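Local atomic coordinates of geranyltranstransferase (Marinomonas sp. MED121, PDB entry 4F62), a protein that probably condenses allylic and homoallylic isoprenoid diphosphates into longer polyprenyl diphosphates, as a prenyltransferase of the polyprenyl synthetase family. Residues L52-A57 with S65-S70; H78-I83 with G152-Q157; F121-L126 with K139-L144; V146-N151 with G182-A187. All coordinates share one frame; numbering follows the deposited sequence.

Interaction 1 (L52-A57 with S65-S70); sequences LTYASA and SLTDAS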
loop_
_atom_site.group_PDB
_atom_site.type_symbol
_atom_site.label_atom_id
_atom_site.label_comp_id
_atom_site.label_asym_id
_atom_site.label_seq_id
_atom_site.Cartn_x
_atom_site.Cartn_y
_atom_site.Cartn_z
ATOM N N LEU A 52 20.080 -7.678 1.154
ATOM C CA LEU A 52 19.624 -9.065 1.212
ATOM C C LEU A 52 18.939 -9.481 -0.084
ATOM O O LEU A 52 19.114 -10.603 -0.550
ATOM C CB LEU A 52 18.630 -9.256 2.362
ATOM C CG LEU A 52 19.216 -9.245 3.774
ATOM C CD1 LEU A 52 18.074 -9.198 4.785
ATOM C CD2 LEU A 52 20.107 -10.472 4.005
ATOM N N THR A 53 18.144 -8.581 -0.656
ATOM C CA THR A 53 17.416 -8.879 -1.890
ATOM C C THR A 53 18.376 -9.154 -3.041
ATOM O O THR A 53 18.248 -10.156 -3.761
ATOM C CB THR A 53 16.479 -7.721 -2.267
ATOM O OG1 THR A 53 15.680 -7.383 -1.125
ATOM C CG2 THR A 53 15.550 -8.113 -3.437
ATOM N N TYR A 54 19.354 -8.272 -3.217
ATOM C CA TYR A 54 20.306 -8.453 -4.305
ATOM C C TYR A 54 21.169 -9.685 -4.059
ATOM O O TYR A 54 21.537 -10.377 -5.012
ATOM C CB TYR A 54 21.201 -7.224 -4.463
ATOM C CG TYR A 54 20.497 -6.007 -5.016
ATOM C CD1 TYR A 54 19.984 -6.002 -6.312
ATOM C CD2 TYR A 54 20.369 -4.849 -4.255
ATOM C CE1 TYR A 54 19.342 -4.876 -6.831
ATOM C CE2 TYR A 54 19.731 -3.715 -4.767
ATOM C CZ TYR A 54 19.227 -3.732 -6.050
ATOM O OH TYR A 54 18.608 -2.607 -6.550
ATOM N N ALA A 55 21.508 -9.939 -2.790
ATOM C CA ALA A 55 22.376 -11.078 -2.437
ATOM C C ALA A 55 21.690 -12.405 -2.741
ATOM O O ALA A 55 22.319 -13.353 -3.204
ATOM C CB ALA A 55 22.782 -11.029 -0.951
ATOM N N SER A 56 20.392 -12.471 -2.476
ATOM C CA SER A 56 19.635 -13.695 -2.723
ATOM C C SER A 56 19.458 -13.940 -4.215
ATOM O O SER A 56 19.577 -15.075 -4.675
ATOM C CB SER A 56 18.268 -13.624 -2.046
ATOM O OG SER A 56 18.452 -13.434 -0.660
ATOM N N ALA A 57 19.171 -12.880 -4.967
ATOM C CA ALA A 57 19.085 -12.998 -6.426
ATOM C C ALA A 57 20.390 -13.556 -6.988
ATOM O O ALA A 57 20.381 -14.435 -7.848
ATOM C CB ALA A 57 18.766 -11.653 -7.068
ATOM N N SER A 65 15.518 -6.731 -13.356
ATOM C CA SER A 65 14.722 -5.527 -13.156
ATOM C C SER A 65 13.757 -5.691 -11.979
ATOM O O SER A 65 13.583 -4.761 -11.184
ATOM C CB SER A 65 13.988 -5.127 -14.444
ATOM O OG SER A 65 13.042 -6.111 -14.815
ATOM N N LEU A 66 13.156 -6.874 -11.840
ATOM C CA LEU A 66 12.276 -7.120 -10.693
ATOM C C LEU A 66 13.043 -7.270 -9.378
ATOM O O LEU A 66 12.449 -7.184 -8.305
ATOM C CB LEU A 66 11.330 -8.320 -10.913
ATOM C CG LEU A 66 10.229 -8.125 -11.976
ATOM C CD1 LEU A 66 9.386 -9.386 -12.140
ATOM C CD2 LEU A 66 9.335 -6.952 -11.616
ATOM N N THR A 67 14.350 -7.496 -9.439
ATOM C CA THR A 67 15.130 -7.469 -8.198
ATOM C C THR A 67 15.253 -6.024 -7.724
ATOM O O THR A 67 15.136 -5.723 -6.526
ATOM C CB THR A 67 16.557 -8.016 -8.397
ATOM O OG1 THR A 67 16.521 -9.224 -9.167
ATOM C CG2 THR A 67 17.199 -8.287 -7.055
ATOM N N ASP A 68 15.532 -5.132 -8.677
ATOM C CA ASP A 68 15.516 -3.691 -8.406
ATOM C C ASP A 68 14.164 -3.243 -7.859
ATOM O O ASP A 68 14.101 -2.535 -6.849
ATOM C CB ASP A 68 15.838 -2.892 -9.675
ATOM C CG ASP A 68 17.316 -2.881 -9.994
ATOM O OD1 ASP A 68 18.138 -2.856 -9.046
ATOM O OD2 ASP A 68 17.656 -2.910 -11.192
ATOM N N ALA A 69 13.084 -3.657 -8.522
ATOM C CA ALA A 69 11.744 -3.290 -8.055
ATOM C C ALA A 69 11.473 -3.805 -6.639
ATOM O O ALA A 69 10.902 -3.100 -5.793
ATOM C CB ALA A 69 10.683 -3.801 -9.032
ATOM N N SER A 70 11.903 -5.029 -6.355
ATOM C CA SER A 70 11.702 -5.588 -5.007
ATOM C C SER A 70 12.514 -4.866 -3.947
ATOM O O SER A 70 12.005 -4.552 -2.849
ATOM C CB SER A 70 12.071 -7.074 -4.985
ATOM O OG SER A 70 11.292 -7.807 -5.923
#
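The helical segments 52-57 and 65-70 run antiparallel, their axes 9.4 Å apart at an angle of 155°, with Tyr54 and Thr67 facing each other at 6.6 Å between CA atoms. The polar link lies at one margin. Tyr54 OH donates to Asp68 OD1 at 2.6 Å. The carboxylate oxygen sits at the ring edge, in the ring plane, and receives the hydroxyl through its anti lone pair. The ring and carboxylate planes are 71° apart. Asp68 OD1 also forms a salt bridge with Arg15 NE of helix 5-23, so this oxygen of a buried aspartate has two partners, a hydroxyl and a guanidinium. The arginine probably helps keep the aspartate ionised.

The two segments lie on consecutive helices, 48-60 and 65-86, joined by a short loop. They make an alpha-alpha hairpin in the all-helical fold of polyprenyl synthetases.

The apolar middle of the contact is made largely of methyl groups. Thr67 OG1 lies beside the backbone N (chi1 -45°), which leaves CG2 anti to that nitrogen. That methyl wedges between Tyr54 CD1 and Ala57 CB, 3.7 Å from each. Thr67 OG1 turns to Ser195 OG and Ser64 N instead. Thr53 is split in the same way. Its CG2 meets Thr67 CG2 at 4.0 Å and Ser70 CB at 3.9 Å, while its OG1 bonds to Arg49 O of its own helix. Ser70 presents CB to the partner helix and folds OG back onto Leu66 O at 2.7 Å, nearly in line with the carbonyl bond. Leu66 O also accepts from Ser70 N.

Interaction 2 (H78-I83 with G152-Q157); sequences HAYSLI and GMITGQ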
loop_
_atom_site.group_PDB
_atom_site.type_symbol
_atom_site.label_atom_id
_atom_site.label_comp_id
_atom_site.label_asym_id
_atom_site.label_seq_id
_atom_site.Cartn_x
_atom_site.Cartn_y
_atom_site.Cartn_z
ATOM N N HIS A 78 9.863 -0.197 4.414
ATOM C CA HIS A 78 10.661 0.011 5.613
ATOM C C HIS A 78 10.674 1.497 5.982
ATOM O O HIS A 78 10.443 1.865 7.146
ATOM C CB HIS A 78 12.083 -0.516 5.384
ATOM C CG HIS A 78 13.010 -0.283 6.536
ATOM N ND1 HIS A 78 12.748 -0.746 7.810
ATOM C CD2 HIS A 78 14.194 0.363 6.605
ATOM C CE1 HIS A 78 13.733 -0.389 8.616
ATOM N NE2 HIS A 78 14.630 0.284 7.906
ATOM N N ALA A 79 10.904 2.352 4.988
ATOM C CA ALA A 79 10.965 3.796 5.236
ATOM C C ALA A 79 9.627 4.345 5.726
ATOM O O ALA A 79 9.587 5.172 6.639
ATOM C CB ALA A 79 11.440 4.561 3.983
ATOM N N TYR A 80 8.533 3.892 5.121
ATOM C CA TYR A 80 7.215 4.320 5.578
ATOM C C TYR A 80 6.998 3.910 7.024
ATOM O O TYR A 80 6.532 4.717 7.846
ATOM C CB TYR A 80 6.099 3.815 4.641
ATOM C CG TYR A 80 5.068 2.860 5.232
ATOM C CD1 TYR A 80 4.148 3.276 6.197
ATOM C CD2 TYR A 80 4.975 1.550 4.771
ATOM C CE1 TYR A 80 3.202 2.392 6.716
ATOM C CE2 TYR A 80 4.031 0.670 5.276
ATOM C CZ TYR A 80 3.150 1.091 6.245
ATOM O OH TYR A 80 2.216 0.199 6.740
ATOM N N SER A 81 7.344 2.667 7.346
ATOM C CA SER A 81 7.125 2.179 8.709
ATOM C C SER A 81 7.891 2.986 9.758
ATOM O O SER A 81 7.405 3.157 10.873
ATOM C CB SER A 81 7.491 0.702 8.833
ATOM O OG SER A 81 8.892 0.538 8.865
ATOM N N LEU A 82 9.085 3.469 9.406
ATOM C CA LEU A 82 9.880 4.286 10.325
ATOM C C LEU A 82 9.238 5.653 10.584
ATOM O O LEU A 82 9.239 6.143 11.714
ATOM C CB LEU A 82 11.310 4.469 9.794
ATOM C CG LEU A 82 12.160 3.197 9.675
ATOM C CD1 LEU A 82 13.523 3.488 9.038
ATOM C CD2 LEU A 82 12.345 2.566 11.049
ATOM N N ILE A 83 8.699 6.275 9.537
ATOM C CA ILE A 83 8.050 7.574 9.684
ATOM C C ILE A 83 6.857 7.451 10.616
ATOM O O ILE A 83 6.720 8.193 11.592
ATOM C CB ILE A 83 7.534 8.103 8.328
ATOM C CG1 ILE A 83 8.692 8.321 7.356
ATOM C CG2 ILE A 83 6.790 9.412 8.519
ATOM C CD1 ILE A 83 8.214 8.748 5.975
ATOM N N GLY A 152 1.931 -9.568 8.810
ATOM C CA GLY A 152 3.343 -9.329 9.027
ATOM C C GLY A 152 3.622 -8.083 9.834
ATOM O O GLY A 152 3.197 -7.968 10.988
ATOM N N MET A 153 4.315 -7.141 9.205
ATOM C CA MET A 153 4.870 -5.974 9.894
ATOM C C MET A 153 3.898 -5.215 10.803
ATOM O O MET A 153 4.200 -4.977 11.974
ATOM C CB MET A 153 5.489 -5.010 8.873
ATOM C CG MET A 153 6.216 -3.843 9.507
ATOM S SD MET A 153 6.742 -2.654 8.260
ATOM C CE MET A 153 5.145 -2.028 7.687
ATOM N N ILE A 154 2.734 -4.840 10.274
ATOM C CA ILE A 154 1.781 -4.053 11.050
ATOM C C ILE A 154 1.237 -4.817 12.256
ATOM O O ILE A 154 1.003 -4.240 13.326
ATOM C CB ILE A 154 0.627 -3.557 10.186
ATOM C CG1 ILE A 154 1.174 -2.617 9.116
ATOM C CG2 ILE A 154 -0.370 -2.786 11.023
ATOM C CD1 ILE A 154 0.136 -2.204 8.118
ATOM N N THR A 155 1.039 -6.114 12.097
ATOM C CA THR A 155 0.555 -6.898 13.221
ATOM C C THR A 155 1.633 -6.950 14.305
ATOM O O THR A 155 1.320 -6.905 15.493
ATOM C CB THR A 155 0.079 -8.285 12.778
ATOM O OG1 THR A 155 -1.239 -8.149 12.232
ATOM C CG2 THR A 155 0.025 -9.243 13.965
ATOM N N GLY A 156 2.899 -6.980 13.890
ATOM C CA GLY A 156 4.013 -6.917 14.828
ATOM C C GLY A 156 4.036 -5.614 15.611
ATOM O O GLY A 156 4.255 -5.622 16.822
ATOM N N GLN A 157 3.812 -4.494 14.924
ATOM C CA GLN A 157 3.756 -3.194 15.578
ATOM C C GLN A 157 2.589 -3.149 16.542
ATOM O O GLN A 157 2.700 -2.591 17.633
ATOM C CB GLN A 157 3.625 -2.054 14.550
ATOM C CG GLN A 157 4.821 -1.908 13.605
ATOM C CD GLN A 157 4.577 -0.858 12.528
ATOM O OE1 GLN A 157 3.868 -1.110 11.550
ATOM N NE2 GLN A 157 5.145 0.334 12.715
#
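His78 O is gripped twice, by OG of Ser81, the residue that packs on Met153, and by Leu82 N. The Ser81 OG to His78 O bond is 2.7 Å long, and the hydroxyl arrives tilted 24° from the carbonyl plane. Ser81 OG stands between its own backbone N and carbonyl carbon (chi1 76°), which lets it bond within the helix; CB itself points toward segment 152-157.

Met153 SD lies 3.5 Å from Ser81 CB. The thioether chain runs straight out from its helix and then bends at its last torsion (chi3 67°). This carries CE toward Tyr80, where it touches CE2 at 3.8 Å and also lies near CZ. The methyl approaches the ring obliquely. Further out, Tyr80 OH meets Ile154 CD1 at 3.5 Å, the two side chains crossing at about a right angle. Tyr80 also forms an edge-to-face ring pair with His84. Gln157 makes a looser approach, with NE2 4.1 Å from Ser81 O.

The helix axes are 12.2 Å apart, so side chains bridge the space between them. Asp116 of the second subunit packs on Tyr80 and Ile154, and Leu113 of that subunit packs on Gln157.

In this family the helix that holds 78-83 leads into the first aspartate-rich motif, and Asp85, which Gln157 touches, fits that place. Gly156-Gln157 resembles the conserved Gly-Gln pair facing it. The contact therefore probably lies in the wall of the prenyl-diphosphate site.

Interaction 3 (F121-L126 with K139-L144); sequences FAFELL and KLIQEL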
loop_
_atom_site.group_PDB
_atom_site.type_symbol
_atom_site.label_atom_id
_atom_site.label_comp_id
_atom_site.label_asym_id
_atom_site.label_seq_id
_atom_site.Cartn_x
_atom_site.Cartn_y
_atom_site.Cartn_z
ATOM N N PHE A 121 3.894 3.796 -3.059
ATOM C CA PHE A 121 5.022 3.817 -3.991
ATOM C C PHE A 121 5.654 2.413 -4.083
ATOM O O PHE A 121 6.128 2.010 -5.144
ATOM C CB PHE A 121 6.035 4.867 -3.533
ATOM C CG PHE A 121 7.243 4.990 -4.421
ATOM C CD1 PHE A 121 7.104 5.275 -5.766
ATOM C CD2 PHE A 121 8.528 4.865 -3.888
ATOM C CE1 PHE A 121 8.218 5.410 -6.593
ATOM C CE2 PHE A 121 9.658 5.001 -4.709
ATOM C CZ PHE A 121 9.501 5.270 -6.058
ATOM N N ALA A 122 5.656 1.672 -2.975
ATOM C CA ALA A 122 6.182 0.308 -2.992
ATOM C C ALA A 122 5.431 -0.526 -4.016
ATOM O O ALA A 122 6.022 -1.282 -4.785
ATOM C CB ALA A 122 6.068 -0.327 -1.626
ATOM N N PHE A 123 4.116 -0.363 -4.049
ATOM C CA PHE A 123 3.307 -1.122 -4.990
ATOM C C PHE A 123 3.415 -0.572 -6.391
ATOM O O PHE A 123 3.264 -1.313 -7.363
ATOM C CB PHE A 123 1.864 -1.245 -4.482
ATOM C CG PHE A 123 1.764 -2.061 -3.210
ATOM C CD1 PHE A 123 1.845 -3.449 -3.256
ATOM C CD2 PHE A 123 1.643 -1.437 -1.968
ATOM C CE1 PHE A 123 1.770 -4.212 -2.087
ATOM C CE2 PHE A 123 1.568 -2.187 -0.793
ATOM C CZ PHE A 123 1.630 -3.583 -0.852
ATOM N N GLU A 124 3.715 0.721 -6.504
ATOM C CA GLU A 124 3.960 1.312 -7.811
ATOM C C GLU A 124 5.210 0.657 -8.401
ATOM O O GLU A 124 5.242 0.290 -9.577
ATOM C CB GLU A 124 4.165 2.832 -7.694
ATOM C CG GLU A 124 4.501 3.524 -9.034
ATOM C CD GLU A 124 4.748 5.033 -8.885
ATOM O OE1 GLU A 124 4.354 5.636 -7.850
ATOM O OE2 GLU A 124 5.347 5.622 -9.804
ATOM N N LEU A 125 6.232 0.512 -7.566
ATOM C CA LEU A 125 7.529 -0.045 -7.982
ATOM C C LEU A 125 7.350 -1.451 -8.534
ATOM O O LEU A 125 7.934 -1.807 -9.558
ATOM C CB LEU A 125 8.499 -0.070 -6.784
ATOM C CG LEU A 125 9.045 1.314 -6.399
ATOM C CD1 LEU A 125 9.661 1.330 -5.019
ATOM C CD2 LEU A 125 10.065 1.766 -7.452
ATOM N N LEU A 126 6.503 -2.233 -7.870
ATOM C CA LEU A 126 6.278 -3.631 -8.255
ATOM C C LEU A 126 5.324 -3.829 -9.432
ATOM O O LEU A 126 5.246 -4.928 -9.985
ATOM C CB LEU A 126 5.801 -4.460 -7.052
ATOM C CG LEU A 126 6.874 -4.743 -5.990
ATOM C CD1 LEU A 126 6.278 -5.542 -4.816
ATOM C CD2 LEU A 126 8.012 -5.517 -6.626
ATOM N N LYS A 139 3.284 -12.386 -7.997
ATOM C CA LYS A 139 3.857 -13.191 -6.920
ATOM C C LYS A 139 4.655 -12.313 -5.957
ATOM O O LYS A 139 4.521 -12.442 -4.739
ATOM C CB LYS A 139 4.723 -14.324 -7.495
ATOM C CG LYS A 139 5.488 -15.166 -6.465
ATOM C CD LYS A 139 4.576 -15.983 -5.527
ATOM C CE LYS A 139 5.405 -16.930 -4.631
ATOM N NZ LYS A 139 4.649 -17.496 -3.470
ATOM N N LEU A 140 5.473 -11.412 -6.496
ATOM C CA LEU A 140 6.276 -10.540 -5.643
ATOM C C LEU A 140 5.381 -9.606 -4.822
ATOM O O LEU A 140 5.675 -9.291 -3.661
ATOM C CB LEU A 140 7.296 -9.744 -6.463
ATOM C CG LEU A 140 8.310 -10.601 -7.222
ATOM C CD1 LEU A 140 9.083 -9.764 -8.261
ATOM C CD2 LEU A 140 9.256 -11.279 -6.235
ATOM N N ILE A 141 4.278 -9.185 -5.422
ATOM C CA ILE A 141 3.331 -8.328 -4.731
ATOM C C ILE A 141 2.695 -9.095 -3.573
ATOM O O ILE A 141 2.571 -8.565 -2.461
ATOM C CB ILE A 141 2.271 -7.787 -5.713
ATOM C CG1 ILE A 141 2.949 -6.746 -6.624
ATOM C CG2 ILE A 141 1.086 -7.186 -4.954
ATOM C CD1 ILE A 141 2.098 -6.261 -7.796
ATOM N N GLN A 142 2.316 -10.347 -3.831
ATOM C CA GLN A 142 1.775 -11.205 -2.773
ATOM C C GLN A 142 2.763 -11.352 -1.624
ATOM O O GLN A 142 2.372 -11.270 -0.457
ATOM C CB GLN A 142 1.408 -12.583 -3.318
ATOM C CG GLN A 142 0.227 -12.555 -4.265
ATOM C CD GLN A 142 0.062 -13.863 -5.013
ATOM O OE1 GLN A 142 0.963 -14.697 -5.018
ATOM N NE2 GLN A 142 -1.088 -14.045 -5.660
ATOM N N GLU A 143 4.036 -11.562 -1.965
ATOM C CA GLU A 143 5.102 -11.675 -0.974
ATOM C C GLU A 143 5.177 -10.416 -0.124
ATOM O O GLU A 143 5.307 -10.490 1.104
ATOM C CB GLU A 143 6.466 -11.906 -1.644
ATOM C CG GLU A 143 6.660 -13.297 -2.263
ATOM C CD GLU A 143 6.706 -14.424 -1.236
ATOM O OE1 GLU A 143 7.097 -14.179 -0.069
ATOM O OE2 GLU A 143 6.354 -15.570 -1.597
ATOM N N LEU A 144 5.104 -9.259 -0.776
ATOM C CA LEU A 144 5.263 -7.992 -0.066
ATOM C C LEU A 144 4.051 -7.748 0.827
ATOM O O LEU A 144 4.183 -7.274 1.956
ATOM C CB LEU A 144 5.424 -6.824 -1.036
ATOM C CG LEU A 144 5.736 -5.479 -0.362
ATOM C CD1 LEU A 144 7.079 -5.525 0.336
ATOM C CD2 LEU A 144 5.696 -4.318 -1.373
#
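Leu144 lays its CD2 methyl over one face of the Phe123 ring, offset toward the rim and 4.0 Å from CE1. Ile141 meets the same ring differently. Its CG2 comes to the edge, near the ring plane, at 4.2 Å from both CD1 and CE1 of Phe123. One aromatic ring thus takes one methyl over a face and another at its edge, from residues less than a turn apart on segment 139-144. Leu144 reaches the ring because its CG is anti to the backbone N (chi1 -174°), which sends the branch across to the other helix.

Leu144 CD2 is the hub of the contact. Besides the ring it touches Leu126 CD1 at 3.7 Å and Ala122 CB at 4.0 Å. Leu126 and Leu144 cross at a slant and meet chiefly through this one pair of methyls. Leu126 CB in turn packs on Ile141 CG1 at 3.7 Å, and Leu126 CD2 lies 4.3 Å from Leu140 CB. The other methyl of that leucine, Leu126 CD1, lies 4.0 Å from Leu140 O. No hydrogen bond joins the two segments, and all six touching residues are buried.

The helices run antiparallel, their axes 10.3 Å apart at 158°. Phe123 stacks on Phe123 of the second subunit, and Gln142 NE2 bonds to Ser127 O of that subunit, so both helices take part in the dimer interface. In the same chain, helix 65-86 packs on Ala122, and Met191 of helix 170-194 covers Leu126 and Leu140.

Interaction 4 (V146-N151 with G182-A187); sequences VASGRN and GALIKA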
loop_
_atom_site.group_PDB
_atom_site.type_symbol
_atom_site.label_atom_id
_atom_site.label_comp_id
_atom_site.label_asym_id
_atom_site.label_seq_id
_atom_site.Cartn_x
_atom_site.Cartn_y
_atom_site.Cartn_z
ATOM N N VAL A 146 2.033 -9.967 2.257
ATOM C CA VAL A 146 1.968 -10.830 3.420
ATOM C C VAL A 146 3.003 -10.402 4.469
ATOM O O VAL A 146 2.778 -10.566 5.673
ATOM C CB VAL A 146 2.096 -12.326 3.032
ATOM C CG1 VAL A 146 3.530 -12.705 2.787
ATOM C CG2 VAL A 146 1.515 -13.192 4.115
ATOM N N ALA A 147 4.114 -9.822 4.009
ATOM C CA ALA A 147 5.177 -9.368 4.904
ATOM C C ALA A 147 4.879 -8.028 5.566
ATOM O O ALA A 147 5.321 -7.778 6.683
ATOM C CB ALA A 147 6.495 -9.279 4.159
ATOM N N SER A 148 4.140 -7.165 4.875
ATOM C CA SER A 148 3.988 -5.775 5.305
ATOM C C SER A 148 2.706 -5.496 6.082
ATOM O O SER A 148 2.633 -4.516 6.836
ATOM C CB SER A 148 4.020 -4.842 4.085
ATOM O OG SER A 148 5.156 -5.119 3.296
ATOM N N GLY A 149 1.679 -6.321 5.875
ATOM C CA GLY A 149 0.352 -5.997 6.388
ATOM C C GLY A 149 -0.052 -6.747 7.643
ATOM O O GLY A 149 0.779 -7.033 8.511
ATOM N N ARG A 150 -1.341 -7.074 7.715
ATOM C CA ARG A 150 -1.939 -7.761 8.859
ATOM C C ARG A 150 -1.303 -9.119 9.133
ATOM O O ARG A 150 -1.400 -9.647 10.246
ATOM C CB ARG A 150 -3.451 -7.932 8.626
ATOM C CG ARG A 150 -3.782 -8.906 7.496
ATOM C CD ARG A 150 -5.131 -8.601 6.853
ATOM N NE ARG A 150 -5.423 -9.577 5.809
ATOM C CZ ARG A 150 -6.003 -10.754 6.041
ATOM N NH1 ARG A 150 -6.379 -11.072 7.276
ATOM N NH2 ARG A 150 -6.221 -11.603 5.042
ATOM N N ASN A 151 -0.665 -9.700 8.123
ATOM C CA ASN A 151 0.015 -10.980 8.317
ATOM C C ASN A 151 1.471 -10.813 8.731
ATOM O O ASN A 151 2.170 -11.793 8.977
ATOM C CB ASN A 151 -0.066 -11.843 7.053
ATOM C CG ASN A 151 -1.434 -12.492 6.875
ATOM O OD1 ASN A 151 -2.250 -12.039 6.072
ATOM N ND2 ASN A 151 -1.683 -13.561 7.627
ATOM N N GLY A 182 10.911 -9.484 11.385
ATOM C CA GLY A 182 11.295 -10.731 10.740
ATOM C C GLY A 182 10.718 -10.872 9.328
ATOM O O GLY A 182 11.408 -11.291 8.391
ATOM N N ALA A 183 9.445 -10.521 9.174
ATOM C CA ALA A 183 8.726 -10.761 7.920
ATOM C C ALA A 183 9.341 -10.040 6.710
ATOM O O ALA A 183 9.468 -10.631 5.634
ATOM C CB ALA A 183 7.231 -10.420 8.082
ATOM N N LEU A 184 9.751 -8.785 6.894
ATOM C CA LEU A 184 10.333 -8.012 5.799
ATOM C C LEU A 184 11.729 -8.508 5.460
ATOM O O LEU A 184 12.158 -8.438 4.303
ATOM C CB LEU A 184 10.391 -6.516 6.122
ATOM C CG LEU A 184 9.248 -5.582 5.742
ATOM C CD1 LEU A 184 9.717 -4.140 5.910
ATOM C CD2 LEU A 184 8.754 -5.830 4.301
ATOM N N ILE A 185 12.444 -8.991 6.473
ATOM C CA ILE A 185 13.751 -9.588 6.239
ATOM C C ILE A 185 13.573 -10.835 5.390
ATOM O O ILE A 185 14.338 -11.087 4.466
ATOM C CB ILE A 185 14.427 -10.001 7.573
ATOM C CG1 ILE A 185 14.724 -8.765 8.424
ATOM C CG2 ILE A 185 15.684 -10.807 7.310
ATOM C CD1 ILE A 185 15.623 -7.748 7.747
ATOM N N LYS A 186 12.561 -11.632 5.721
ATOM C CA LYS A 186 12.261 -12.833 4.939
ATOM C C LYS A 186 11.760 -12.490 3.530
ATOM O O LYS A 186 12.096 -13.175 2.551
ATOM C CB LYS A 186 11.231 -13.709 5.669
ATOM C CG LYS A 186 11.029 -15.086 5.034
ATOM C CD LYS A 186 10.306 -16.056 5.989
ATOM C CE LYS A 186 8.795 -15.930 5.868
ATOM N NZ LYS A 186 8.134 -17.260 5.678
ATOM N N ALA A 187 10.947 -11.445 3.428
ATOM C CA ALA A 187 10.464 -10.988 2.118
ATOM C C ALA A 187 11.650 -10.594 1.243
ATOM O O ALA A 187 11.653 -10.833 0.034
ATOM C CB ALA A 187 9.523 -9.820 2.274
#
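Ala147 and Ala183 bring the backbones of the two segments within 4.9 Å, measured between CA atoms. Segment 182-187 is helical throughout. Segment 146-151 is helical to Ser148, and at Gly149 the chain leaves the helix.

The close approach rests on small side chains. Ala147 CB fits against segment 182-187, 3.6 Å from Ala183 O and 3.6 Å from Ala187 CB. Ala183 returns the contact, with its CB 3.5 Å from Ala147 O. Each of these two alanines therefore sets its methyl on the carbonyl oxygen of the other. Leu184 closes one margin. Its CD2 lies 4.1 Å from Ala147 CB and 3.8 Å from Ser148 OG. The Ser148 hydroxyl is itself bonded to Leu144 O, one turn back. No hydrogen bond crosses between the segments.

Past the helix end, Arg150 reaches the second subunit, where its NH2 forms a salt bridge with Glu124 OE2. The contact joins the C-terminal end of helix 134-148 to helix 170-194, near the centre of the chain. Helix 65-86 packs against both: Ile77 touches Ser148 and Leu184, and Leu74 touches Leu184 and Ala187.

How the interactions relate
Helix 65-86 links interaction 1 to interaction 2, whose centres lie 20 Å apart on opposite sides of the chain's centre. Interaction 2 probably lies beside the aspartate-rich substrate site, since Gln157 touches Asp85. It is also tied to interaction 4, with centres 9 Å apart, through a probable hydrogen bond from Met153 N to Ala147 O at 2.8 Å. Interactions 3 and 4 share helix 134-148. Interaction 1 packs on interaction 3, with Ala69 CB 3.4 Å from Leu125 O, and on interaction 4, with Leu52 CD1 3.8 Å from Ile185 CG2. Interactions 2, 3 and 4 all touch the second subunit.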